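Local structure of serpin B3 (Homo sapiens, 4ZK3) at residues A[307-312]-A[324-328]; A[215-221]-A[276-282]; A[155-159]-A[342-346]. The protein probably inhibits proteases by the serpin mechanism, in which the cut reactive loop inserts as an extra strand into a central beta sheet. All coordinates share one frame; numbering follows the deposited sequence.

Overall arrangement
Contacts 1 and 3 lie on adjoining strands of the central sheet of a serpin with its reactive loop inserted; contact 2 is remote. Contact 3 sets the turn after helix 140-153 against strand 340-351, the inserted loop, which runs between strands 174-185 and 325-336. Contact 1 lies where strand 325-336 begins, its centre about 27 Å from that of contact 3, the nearest atoms about 8 Å apart. Contact 2, in sheet C on strands 206-224 and 276-294, has its centre about 49 Å from contact 1 and about 29 Å from contact 3. Phe352 borders contact 1 and Asn360 contact 2; with residues 353-359 untraced and about 33 Å between these contacts' nearest atoms, a cut loop is likely.

Contact 1: A[307-312]-A[324-328]; sequences IFNGDA and VLSGV
The ring of Phe308 meets segment 324-328 with its edge: Leu325 O lies near the ring plane, 3.4 Å from Phe308 CD1, and Val328 CG2 sits further round the rim, 3.9 Å from Phe308 CE1. One face carries CG2 of the preceding Ile307, offset toward the rim. The ring thus lies between Lys296, Leu299 and Arg300 of helix 296-302 and the start of strand 325-336, which neighbours inserted strand 340-351 in serpin sheet A; there Ser326 and Gly327 face Val350 in a classic beta bulge.

The backbones are joined by Leu325 N donating to Ile307 O (3.1 Å, 160° at the hydrogen), with the donor almost in line with the carbonyl. With CG1 anti to its nitrogen (chi1 -171°), Ile307 turns that branch onto Leu325 CD1 at 3.3 Å, tighter than normal van der Waals packing. The two methyls of Val324 meet different parts of the loop: CG1 rests 3.5 Å from Ile307 O, while CG2 lies 4.0 Å from Ala312 CB. The type I turn from Asn309 to Ala312 carries an Asx turn, in which Asp311 N donates to Asn309 OD1.

A water donates to Phe308 O (2.6 Å) and Leu325 O, the latter also beside the probably slightly positive ring edge. Water thus serves two carbonyls and the direct bond Ile307 O, among apolar side chains.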
ATOM      1  N   ILE A 307      -8.660 -19.557  -6.571  1.00 33.05           N
ATOM      2  CA  ILE A 307      -8.860 -19.132  -5.201  1.00 31.78           C
ATOM      3  C   ILE A 307     -10.251 -18.579  -5.025  1.00 28.60           C
ATOM      4  O   ILE A 307     -10.813 -18.629  -3.912  1.00 28.88           O
ATOM      5  CB  ILE A 307      -7.772 -18.079  -4.822  1.00 34.05           C
ATOM      6  CG1 ILE A 307      -7.787 -17.745  -3.364  1.00 35.45           C
ATOM      7  CG2 ILE A 307      -7.971 -16.777  -5.579  1.00 36.01           C
ATOM      8  CD1 ILE A 307      -7.174 -18.789  -2.500  1.00 39.36           C
ATOM      9  N   PHE A 308     -10.836 -18.038  -6.084  1.00 29.83           N
ATOM     10  CA  PHE A 308     -12.218 -17.478  -5.959  1.00 29.78           C
ATOM     11  C   PHE A 308     -13.351 -18.427  -6.435  1.00 32.23           C
ATOM     12  O   PHE A 308     -14.516 -18.059  -6.403  1.00 30.65           O
ATOM     13  CB  PHE A 308     -12.337 -16.111  -6.645  1.00 31.59           C
ATOM     14  CG  PHE A 308     -11.347 -15.073  -6.125  1.00 34.67           C
ATOM     15  CD1 PHE A 308     -11.411 -14.610  -4.811  1.00 33.64           C
ATOM     16  CD2 PHE A 308     -10.369 -14.552  -6.959  1.00 34.59           C
ATOM     17  CE1 PHE A 308     -10.519 -13.662  -4.344  1.00 32.46           C
ATOM     18  CE2 PHE A 308      -9.478 -13.588  -6.494  1.00 34.14           C
ATOM     19  CZ  PHE A 308      -9.552 -13.159  -5.187  1.00 30.90           C
ATOM     20  N   ASN A 309     -13.015 -19.655  -6.830  1.00 36.60           N
ATOM     21  CA  ASN A 309     -14.037 -20.582  -7.301  1.00 39.98           C
ATOM     22  C   ASN A 309     -13.823 -21.975  -6.788  1.00 42.77           C
ATOM     23  O   ASN A 309     -12.914 -22.229  -5.955  1.00 38.10           O
ATOM     24  CB  ASN A 309     -14.131 -20.564  -8.848  1.00 40.55           C
ATOM     25  CG  ASN A 309     -12.929 -21.196  -9.538  1.00 35.32           C
ATOM     26  OD1 ASN A 309     -12.258 -22.095  -9.015  1.00 33.55           O
ATOM     27  ND2 ASN A 309     -12.651 -20.717 -10.744  1.00 34.36           N
ATOM     28  N   GLY A 310     -14.630 -22.881  -7.352  1.00 39.30           N
ATOM     29  CA  GLY A 310     -14.722 -24.228  -6.915  1.00 34.96           C
ATOM     30  C   GLY A 310     -13.441 -25.011  -7.033  1.00 38.05           C
ATOM     31  O   GLY A 310     -13.326 -26.024  -6.353  1.00 35.91           O
ATOM     32  N   ASP A 311     -12.502 -24.565  -7.887  1.00 35.70           N
ATOM     33  CA  ASP A 311     -11.211 -25.233  -8.038  1.00 37.99           C
ATOM     34  C   ASP A 311     -10.263 -24.945  -6.873  1.00 38.07           C
ATOM     35  O   ASP A 311      -9.208 -25.565  -6.785  1.00 33.34           O
ATOM     36  CB  ASP A 311     -10.463 -24.765  -9.300  1.00 41.34           C
ATOM     37  CG  ASP A 311     -11.176 -25.127 -10.608  1.00 44.34           C
ATOM     38  OD1 ASP A 311     -12.027 -26.061 -10.596  1.00 41.08           O
ATOM     39  OD2 ASP A 311     -10.862 -24.466 -11.640  1.00 41.49           O
ATOM     40  N   ALA A 312     -10.607 -23.995  -6.010  1.00 35.81           N
ATOM     41  CA  ALA A 312      -9.708 -23.534  -4.936  1.00 33.39           C
ATOM     42  C   ALA A 312      -9.085 -24.683  -4.198  1.00 34.57           C
ATOM     43  O   ALA A 312      -9.793 -25.614  -3.799  1.00 38.72           O
ATOM     44  CB  ALA A 312     -10.518 -22.674  -3.944  1.00 34.13           C
ATOM     45  N   VAL A 324     -12.980 -21.492   0.059  1.00 27.81           N
ATOM     46  CA  VAL A 324     -12.923 -20.579  -1.099  1.00 29.11           C
ATOM     47  C   VAL A 324     -12.968 -19.139  -0.584  1.00 27.65           C
ATOM     48  O   VAL A 324     -13.648 -18.869   0.414  1.00 28.73           O
ATOM     49  CB  VAL A 324     -14.133 -20.778  -2.020  1.00 31.79           C
ATOM     50  CG1 VAL A 324     -14.054 -19.858  -3.208  1.00 34.17           C
ATOM     51  CG2 VAL A 324     -14.206 -22.246  -2.454  1.00 37.20           C
ATOM     52  N   LEU A 325     -12.247 -18.226  -1.232  1.00 25.33           N
ATOM     53  CA  LEU A 325     -12.325 -16.808  -0.856  1.00 28.44           C
ATOM     54  C   LEU A 325     -13.479 -16.111  -1.555  1.00 30.39           C
ATOM     55  O   LEU A 325     -13.623 -16.162  -2.819  1.00 31.73           O
ATOM     56  CB  LEU A 325     -11.056 -16.048  -1.173  1.00 26.08           C
ATOM     57  CG  LEU A 325      -9.763 -16.583  -0.576  1.00 26.51           C
ATOM     58  CD1 LEU A 325      -8.620 -15.646  -0.936  1.00 23.21           C
ATOM     59  CD2 LEU A 325      -9.897 -16.795   0.913  1.00 25.35           C
ATOM     60  N   SER A 326     -14.273 -15.442  -0.724  1.00 30.76           N
ATOM     61  CA  SER A 326     -15.405 -14.650  -1.146  1.00 34.02           C
ATOM     62  C   SER A 326     -15.028 -13.212  -1.429  1.00 34.09           C
ATOM     63  O   SER A 326     -15.692 -12.592  -2.213  1.00 31.63           O
ATOM     64  CB  SER A 326     -16.530 -14.694  -0.103  1.00 34.64           C
ATOM     65  OG  SER A 326     -16.133 -14.250   1.216  1.00 31.05           O
ATOM     66  N   GLY A 327     -13.975 -12.655  -0.812  1.00 33.05           N
ATOM     67  CA  GLY A 327     -13.597 -11.277  -1.147  1.00 28.62           C
ATOM     68  C   GLY A 327     -12.201 -10.846  -0.684  1.00 26.72           C
ATOM     69  O   GLY A 327     -11.542 -11.511   0.099  1.00 28.57           O
ATOM     70  N   VAL A 328     -11.738  -9.743  -1.231  1.00 26.06           N
ATOM     71  CA  VAL A 328     -10.457  -9.128  -0.875  1.00 25.27           C
ATOM     72  C   VAL A 328     -10.691  -7.636  -0.990  1.00 25.85           C
ATOM     73  O   VAL A 328     -11.065  -7.150  -2.071  1.00 28.14           O
ATOM     74  CB  VAL A 328      -9.285  -9.523  -1.784  1.00 24.81           C
ATOM     75  CG1 VAL A 328      -7.953  -8.906  -1.290  1.00 24.98           C
ATOM     76  CG2 VAL A 328      -9.144 -11.029  -1.811  1.00 26.56           C
TER
HETATM   77  O   HOH W   1     -15.673 -16.460  -4.643  1.00 35.85           O

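Contact 2: A[215-221]-A[276-282]; sequences QYTSFHF and RETRVDL
Serpin sheet C supplies this antiparallel pair of strands, 215-221 and 276-282, with Phe219 against Thr278 and Thr217 against Val280 as hydrogen-bonded pairs. Among the bonds, Phe219 N donates to Thr278 O at 2.9 Å and Val280 N to Thr217 O at 3.0 Å, whereas Thr217 N to Val280 O is weak. Near one end, Arg276 O is gripped from opposite faces of its carbonyl plane by Phe221 N and by the hydroxyl Thr278 OG1 (2.7 Å).

Side chains alternate between two faces. On the polar face the chain of Glu277, bent at chi2 (-67°), sets OE1 over the centre of the His220 ring, 3.1 Å above its plane; the imidazole spends ND1 on Glu233 instead. Tyr216 crosses Arg279 obliquely, its OH 3.7 Å from Arg279 NH1 near the guanidinium plane.

The other face carries the apolar side chains Phe219, Phe221, Val280 and Leu282 beside Thr217 and Thr278. Phe219 CE2 packs 3.5 Å from Leu282 CD2, the two side chains crossing at about a right angle, and Phe221 CD2 reaches Val280 CG2 at 4.2 Å. This layer continues onto Leu232 of strand 229-235 and Phe363 of strand 361-364, the latter also bonding through its backbone to Asp281.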
ATOM      1  N   GLN A 215       8.884  25.824   0.652  1.00 28.96           N
ATOM      2  CA  GLN A 215      10.160  25.920   1.307  1.00 34.08           C
ATOM      3  C   GLN A 215      11.261  25.824   0.248  1.00 32.90           C
ATOM      4  O   GLN A 215      11.030  25.302  -0.835  1.00 28.85           O
ATOM      5  CB  GLN A 215      10.347  24.833   2.382  1.00 37.31           C
ATOM      6  CG  GLN A 215      10.594  23.417   1.848  1.00 36.95           C
ATOM      7  CD  GLN A 215      10.906  22.418   2.953  1.00 40.11           C
ATOM      8  OE1 GLN A 215      10.083  21.565   3.291  1.00 41.57           O
ATOM      9  NE2 GLN A 215      12.073  22.542   3.551  1.00 44.92           N
ATOM     10  N   TYR A 216      12.422  26.376   0.600  1.00 37.10           N
ATOM     11  CA  TYR A 216      13.616  26.481  -0.248  1.00 44.48           C
ATOM     12  C   TYR A 216      14.659  25.760   0.554  1.00 43.62           C
ATOM     13  O   TYR A 216      14.932  26.141   1.683  1.00 44.21           O
ATOM     14  CB  TYR A 216      14.058  27.950  -0.461  1.00 51.09           C
ATOM     15  CG  TYR A 216      15.172  28.155  -1.503  1.00 60.68           C
ATOM     16  CD1 TYR A 216      14.861  28.281  -2.855  1.00 60.75           C
ATOM     17  CD2 TYR A 216      16.533  28.242  -1.129  1.00 62.10           C
ATOM     18  CE1 TYR A 216      15.852  28.463  -3.809  1.00 64.09           C
ATOM     19  CE2 TYR A 216      17.538  28.426  -2.082  1.00 60.85           C
ATOM     20  CZ  TYR A 216      17.189  28.532  -3.422  1.00 64.59           C
ATOM     21  OH  TYR A 216      18.140  28.701  -4.412  1.00 59.40           O
ATOM     22  N   THR A 217      15.199  24.690  -0.004  1.00 44.02           N
ATOM     23  CA  THR A 217      16.179  23.845   0.704  1.00 45.71           C
ATOM     24  C   THR A 217      16.813  22.865  -0.288  1.00 36.82           C
ATOM     25  O   THR A 217      16.381  22.779  -1.437  1.00 37.82           O
ATOM     26  CB  THR A 217      15.529  23.123   1.913  1.00 51.82           C
ATOM     27  OG1 THR A 217      16.303  21.982   2.293  1.00 55.27           O
ATOM     28  CG2 THR A 217      14.155  22.681   1.566  1.00 56.01           C
ATOM     29  N   SER A 218      17.883  22.201   0.111  1.00 36.81           N
ATOM     30  CA  SER A 218      18.493  21.248  -0.806  1.00 42.00           C
ATOM     31  C   SER A 218      18.003  19.807  -0.575  1.00 40.24           C
ATOM     32  O   SER A 218      17.835  19.359   0.549  1.00 46.44           O
ATOM     33  CB  SER A 218      20.013  21.336  -0.766  1.00 43.81           C
ATOM     34  OG  SER A 218      20.508  20.507   0.226  1.00 45.81           O
ATOM     35  N   PHE A 219      17.759  19.106  -1.670  1.00 38.76           N
ATOM     36  CA  PHE A 219      17.143  17.789  -1.648  1.00 39.48           C
ATOM     37  C   PHE A 219      17.846  17.008  -2.726  1.00 34.68           C
ATOM     38  O   PHE A 219      18.321  17.629  -3.667  1.00 33.59           O
ATOM     39  CB  PHE A 219      15.691  17.903  -2.109  1.00 35.83           C
ATOM     40  CG  PHE A 219      14.742  18.507  -1.120  1.00 37.89           C
ATOM     41  CD1 PHE A 219      14.472  17.886   0.093  1.00 37.86           C
ATOM     42  CD2 PHE A 219      14.033  19.664  -1.452  1.00 38.07           C
ATOM     43  CE1 PHE A 219      13.550  18.443   0.963  1.00 38.80           C
ATOM     44  CE2 PHE A 219      13.112  20.208  -0.594  1.00 33.71           C
ATOM     45  CZ  PHE A 219      12.864  19.602   0.611  1.00 34.30           C
ATOM     46  N   HIS A 220      17.848  15.682  -2.652  1.00 32.60           N
ATOM     47  CA  HIS A 220      18.209  14.866  -3.822  1.00 35.68           C
ATOM     48  C   HIS A 220      17.149  15.039  -4.910  1.00 35.45           C
ATOM     49  O   HIS A 220      15.929  14.889  -4.692  1.00 30.71           O
ATOM     50  CB  HIS A 220      18.376  13.362  -3.486  1.00 37.28           C
ATOM     51  CG  HIS A 220      19.540  13.079  -2.593  1.00 39.24           C
ATOM     52  ND1 HIS A 220      19.397  12.646  -1.294  1.00 43.72           N
ATOM     53  CD2 HIS A 220      20.872  13.216  -2.798  1.00 38.21           C
ATOM     54  CE1 HIS A 220      20.589  12.538  -0.731  1.00 44.17           C
ATOM     55  NE2 HIS A 220      21.500  12.882  -1.621  1.00 41.03           N
ATOM     56  N   PHE A 221      17.651  15.348  -6.098  1.00 34.14           N
ATOM     57  CA  PHE A 221      16.878  15.778  -7.210  1.00 32.64           C
ATOM     58  C   PHE A 221      17.385  15.128  -8.519  1.00 32.17           C
ATOM     59  O   PHE A 221      18.555  14.778  -8.656  1.00 29.34           O
ATOM     60  CB  PHE A 221      16.920  17.321  -7.283  1.00 34.73           C
ATOM     61  CG  PHE A 221      16.296  17.873  -8.529  1.00 37.56           C
ATOM     62  CD1 PHE A 221      17.023  17.934  -9.725  1.00 32.67           C
ATOM     63  CD2 PHE A 221      14.979  18.307  -8.529  1.00 37.35           C
ATOM     64  CE1 PHE A 221      16.449  18.385 -10.896  1.00 31.28           C
ATOM     65  CE2 PHE A 221      14.399  18.760  -9.699  1.00 36.37           C
ATOM     66  CZ  PHE A 221      15.140  18.811 -10.894  1.00 35.48           C
ATOM     67  N   ARG A 276      20.965  14.016  -7.327  1.00 36.22           N
ATOM     68  CA  ARG A 276      22.012  14.900  -6.862  1.00 34.60           C
ATOM     69  C   ARG A 276      21.421  15.886  -5.881  1.00 36.11           C
ATOM     70  O   ARG A 276      20.321  16.385  -6.097  1.00 35.87           O
ATOM     71  CB  ARG A 276      22.617  15.687  -8.063  1.00 36.17           C
ATOM     72  CG  ARG A 276      23.002  14.834  -9.270  1.00 35.95           C
ATOM     73  CD  ARG A 276      24.248  14.063  -8.885  1.00 39.31           C
ATOM     74  NE  ARG A 276      24.758  13.128  -9.875  1.00 36.61           N
ATOM     75  CZ  ARG A 276      24.665  11.804  -9.827  1.00 42.12           C
ATOM     76  NH1 ARG A 276      23.984  11.186  -8.867  1.00 41.32           N
ATOM     77  NH2 ARG A 276      25.231  11.082 -10.793  1.00 48.72           N
ATOM     78  N   GLU A 277      22.181  16.227  -4.850  1.00 38.09           N
ATOM     79  CA  GLU A 277      21.790  17.300  -3.941  1.00 44.16           C
ATOM     80  C   GLU A 277      21.740  18.569  -4.759  1.00 39.24           C
ATOM     81  O   GLU A 277      22.595  18.764  -5.586  1.00 39.05           O
ATOM     82  CB  GLU A 277      22.774  17.415  -2.782  1.00 48.34           C
ATOM     83  CG  GLU A 277      22.536  16.366  -1.708  1.00 54.29           C
ATOM     84  CD  GLU A 277      21.205  16.567  -0.973  1.00 64.45           C
ATOM     85  OE1 GLU A 277      20.794  15.628  -0.259  1.00 71.19           O
ATOM     86  OE2 GLU A 277      20.560  17.646  -1.113  1.00 67.49           O
ATOM     87  N   THR A 278      20.673  19.351  -4.597  1.00 39.58           N
ATOM     88  CA  THR A 278      20.285  20.459  -5.484  1.00 38.25           C
ATOM     89  C   THR A 278      19.320  21.340  -4.675  1.00 42.21           C
ATOM     90  O   THR A 278      18.459  20.797  -3.917  1.00 39.69           O
ATOM     91  CB  THR A 278      19.477  19.939  -6.715  1.00 43.47           C
ATOM     92  OG1 THR A 278      20.125  18.816  -7.327  1.00 37.54           O
ATOM     93  CG2 THR A 278      19.229  21.047  -7.751  1.00 40.95           C
ATOM     94  N   ARG A 279      19.432  22.663  -4.800  1.00 40.56           N
ATOM     95  CA  ARG A 279      18.503  23.595  -4.111  1.00 42.18           C
ATOM     96  C   ARG A 279      17.210  23.816  -4.900  1.00 41.76           C
ATOM     97  O   ARG A 279      17.266  24.138  -6.080  1.00 44.74           O
ATOM     98  CB  ARG A 279      19.195  24.921  -3.862  1.00 49.00           C
ATOM     99  CG  ARG A 279      20.488  24.759  -3.063  1.00 56.26           C
ATOM    100  CD  ARG A 279      21.156  26.082  -2.713  1.00 60.10           C
ATOM    101  NE  ARG A 279      22.424  26.228  -3.435  1.00 68.06           N
ATOM    102  CZ  ARG A 279      22.567  26.820  -4.621  1.00 71.32           C
ATOM    103  NH1 ARG A 279      21.523  27.353  -5.257  1.00 73.12           N
ATOM    104  NH2 ARG A 279      23.772  26.888  -5.180  1.00 74.73           N
ATOM    105  N   VAL A 280      16.050  23.630  -4.249  1.00 40.55           N
ATOM    106  CA  VAL A 280      14.711  23.640  -4.924  1.00 40.70           C
ATOM    107  C   VAL A 280      13.639  24.581  -4.211  1.00 39.63           C
ATOM    108  O   VAL A 280      13.607  24.436  -2.939  1.00 40.61           O
ATOM    109  CB  VAL A 280      14.264  22.141  -4.908  1.00 41.70           C
ATOM    110  CG1 VAL A 280      12.884  21.937  -5.533  1.00 42.91           C
ATOM    111  CG2 VAL A 280      15.318  21.234  -5.597  1.00 40.43           C
ATOM    112  N   ASP A 281      12.880  25.531  -4.914  1.00 39.13           N
ATOM    113  CA  ASP A 281      11.549  26.215  -4.398  1.00 35.99           C
ATOM    114  C   ASP A 281      10.713  24.922  -4.545  1.00 31.19           C
ATOM    115  O   ASP A 281      10.255  24.572  -5.649  1.00 31.38           O
ATOM    116  CB  ASP A 281      10.760  27.625  -5.074  1.00 30.27           C
ATOM    117  CG  ASP A 281       9.804  28.576  -3.952  1.00 29.55           C
ATOM    118  OD1 ASP A 281      10.300  28.814  -2.862  1.00 46.02           O
ATOM    119  OD2 ASP A 281       8.611  29.148  -3.927  1.00 11.94           O
ATOM    120  N   LEU A 282      10.574  24.179  -3.439  1.00 31.60           N
ATOM    121  CA  LEU A 282       9.580  23.097  -3.392  1.00 28.90           C
ATOM    122  C   LEU A 282       8.250  23.700  -2.975  1.00 25.97           C
ATOM    123  O   LEU A 282       8.163  24.271  -1.928  1.00 26.49           O
ATOM    124  CB  LEU A 282       9.989  22.020  -2.383  1.00 30.79           C
ATOM    125  CG  LEU A 282       8.950  20.946  -2.002  1.00 26.16           C
ATOM    126  CD1 LEU A 282       8.426  20.224  -3.250  1.00 24.92           C
ATOM    127  CD2 LEU A 282       9.624  20.046  -0.994  1.00 28.99           C
TER

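Contact 3: A[155-159]-A[342-346]; sequences TNEKI and EAAAA
Ala344 CB is the point on which the turn rests, with Ile159 CG1 at 3.9 Å and Thr155 CB at 4.0 Å. The loop forms a type I' turn from Thr155 to Lys158, just after helix 140-153, and it lies over segment 342-346, in the alanine-rich hinge at the start of the serpin reactive loop, here part of inserted strand 340-351. Beside Ala344, Ile159 CG2 reaches Ala346 CB at 4.3 Å, so alternate residues of the strand present small side chains to the turn.

At the far end Lys158 crosses the side chain of Glu342 at about a right angle. Its CE comes within 3.2 Å of Glu342 OE2, closer than the charged tip, for Lys158 NZ and Glu342 OE1 make a long salt bridge of 3.9 Å. Glu342 reaches toward the turn in an extended chain, CG opposite its backbone nitrogen (chi1 179°), and Tyr181 of strand 174-185 holds OE2 by a hydrogen bond.

Further out, strands 174-185 and 325-336 flank the inserted strand through backbone bonds, and Phe333 of strand 325-336 touches Lys158 and Ile159. The hydroxyl of Thr155 ties the turn to the helix end at Val151 O, while Thr155 OG1 also accepts a weak bond from Ile159 N at 3.3 Å.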
ATOM      1  N   THR A 155      -4.453   1.628  13.146  1.00 19.76           N
ATOM      2  CA  THR A 155      -4.310   2.698  12.150  1.00 18.63           C
ATOM      3  C   THR A 155      -4.571   4.105  12.690  1.00 21.44           C
ATOM      4  O   THR A 155      -4.831   5.047  11.914  1.00 20.65           O
ATOM      5  CB  THR A 155      -5.237   2.443  10.964  1.00 18.77           C
ATOM      6  OG1 THR A 155      -6.579   2.317  11.418  1.00 20.26           O
ATOM      7  CG2 THR A 155      -4.834   1.129  10.239  1.00 18.67           C
ATOM      8  N   ASN A 156      -4.407   4.296  14.009  1.00 24.71           N
ATOM      9  CA  ASN A 156      -4.724   5.564  14.657  1.00 25.81           C
ATOM     10  C   ASN A 156      -6.157   6.037  14.231  1.00 24.57           C
ATOM     11  O   ASN A 156      -6.438   7.209  13.967  1.00 24.69           O
ATOM     12  CB  ASN A 156      -3.628   6.610  14.342  1.00 27.81           C
ATOM     13  CG  ASN A 156      -3.822   7.923  15.144  1.00 32.41           C
ATOM     14  OD1 ASN A 156      -3.508   9.056  14.687  1.00 32.66           O
ATOM     15  ND2 ASN A 156      -4.355   7.778  16.327  1.00 26.68           N
ATOM     16  N   GLU A 157      -7.066   5.086  14.178  1.00 23.40           N
ATOM     17  CA  GLU A 157      -8.408   5.279  13.647  1.00 26.42           C
ATOM     18  C   GLU A 157      -8.595   5.847  12.276  1.00 27.42           C
ATOM     19  O   GLU A 157      -9.726   6.293  11.990  1.00 25.70           O
ATOM     20  CB  GLU A 157      -9.283   6.097  14.629  1.00 33.27           C
ATOM     21  CG  GLU A 157      -9.618   5.336  15.881  1.00 40.44           C
ATOM     22  CD  GLU A 157      -8.821   5.818  17.069  1.00 50.41           C
ATOM     23  OE1 GLU A 157      -9.473   6.401  17.988  1.00 59.54           O
ATOM     24  OE2 GLU A 157      -7.575   5.658  17.070  1.00 49.58           O
ATOM     25  N   LYS A 158      -7.556   5.816  11.416  1.00 24.63           N
ATOM     26  CA  LYS A 158      -7.691   6.372  10.049  1.00 24.10           C
ATOM     27  C   LYS A 158      -8.386   5.471   9.056  1.00 24.06           C
ATOM     28  O   LYS A 158      -8.848   5.947   8.011  1.00 20.64           O
ATOM     29  CB  LYS A 158      -6.296   6.685   9.439  1.00 26.05           C
ATOM     30  CG  LYS A 158      -5.530   7.782  10.170  1.00 26.94           C
ATOM     31  CD  LYS A 158      -6.377   9.018  10.485  1.00 29.73           C
ATOM     32  CE  LYS A 158      -5.623   9.954  11.397  1.00 34.62           C
ATOM     33  NZ  LYS A 158      -6.470  11.088  11.743  1.00 38.93           N
ATOM     34  N   ILE A 159      -8.341   4.144   9.277  1.00 21.22           N
ATOM     35  CA  ILE A 159      -9.046   3.222   8.394  1.00 21.52           C
ATOM     36  C   ILE A 159     -10.277   2.733   9.149  1.00 22.44           C
ATOM     37  O   ILE A 159     -10.155   1.897  10.060  1.00 20.47           O
ATOM     38  CB  ILE A 159      -8.180   2.020   7.976  1.00 19.85           C
ATOM     39  CG1 ILE A 159      -6.884   2.561   7.375  1.00 18.47           C
ATOM     40  CG2 ILE A 159      -8.967   1.148   7.013  1.00 20.74           C
ATOM     41  CD1 ILE A 159      -7.109   3.367   6.095  1.00 18.83           C
ATOM     42  N   GLU A 342       1.136  11.221   7.498  1.00 19.17           N
ATOM     43  CA  GLU A 342       0.546  10.125   8.207  1.00 19.97           C
ATOM     44  C   GLU A 342      -0.104   9.291   7.175  1.00 20.63           C
ATOM     45  O   GLU A 342      -0.872   9.824   6.331  1.00 19.26           O
ATOM     46  CB  GLU A 342      -0.530  10.639   9.196  1.00 22.99           C
ATOM     47  CG  GLU A 342      -1.241   9.549   9.995  1.00 21.39           C
ATOM     48  CD  GLU A 342      -2.236  10.142  11.034  1.00 26.81           C
ATOM     49  OE1 GLU A 342      -2.705  11.306  10.853  1.00 23.36           O
ATOM     50  OE2 GLU A 342      -2.572   9.415  12.003  1.00 24.06           O
ATOM     51  N   ALA A 343       0.207   7.985   7.187  1.00 19.52           N
ATOM     52  CA  ALA A 343      -0.324   7.114   6.187  1.00 18.55           C
ATOM     53  C   ALA A 343      -0.738   5.797   6.811  1.00 17.81           C
ATOM     54  O   ALA A 343       0.010   5.305   7.681  1.00 17.63           O
ATOM     55  CB  ALA A 343       0.689   6.883   5.069  1.00 17.11           C
ATOM     56  N   ALA A 344      -1.852   5.237   6.323  1.00 15.92           N
ATOM     57  CA  ALA A 344      -2.402   3.988   6.836  1.00 16.99           C
ATOM     58  C   ALA A 344      -3.089   3.209   5.814  1.00 17.46           C
ATOM     59  O   ALA A 344      -3.638   3.760   4.881  1.00 20.85           O
ATOM     60  CB  ALA A 344      -3.382   4.258   7.982  1.00 17.43           C
ATOM     61  N   ALA A 345      -3.122   1.883   5.974  1.00 17.86           N
ATOM     62  CA  ALA A 345      -3.904   1.045   5.035  1.00 15.29           C
ATOM     63  C   ALA A 345      -4.205  -0.252   5.671  1.00 15.97           C
ATOM     64  O   ALA A 345      -3.582  -0.635   6.702  1.00 15.10           O
ATOM     65  CB  ALA A 345      -3.176   0.850   3.717  1.00 15.17           C
ATOM     66  N   ALA A 346      -5.170  -0.946   5.094  1.00 14.88           N
ATOM     67  CA  ALA A 346      -5.415  -2.259   5.562  1.00 16.06           C
ATOM     68  C   ALA A 346      -6.027  -3.091   4.461  1.00 16.24           C
ATOM     69  O   ALA A 346      -6.685  -2.550   3.561  1.00 16.56           O
ATOM     70  CB  ALA A 346      -6.297  -2.247   6.820  1.00 16.60           C
TER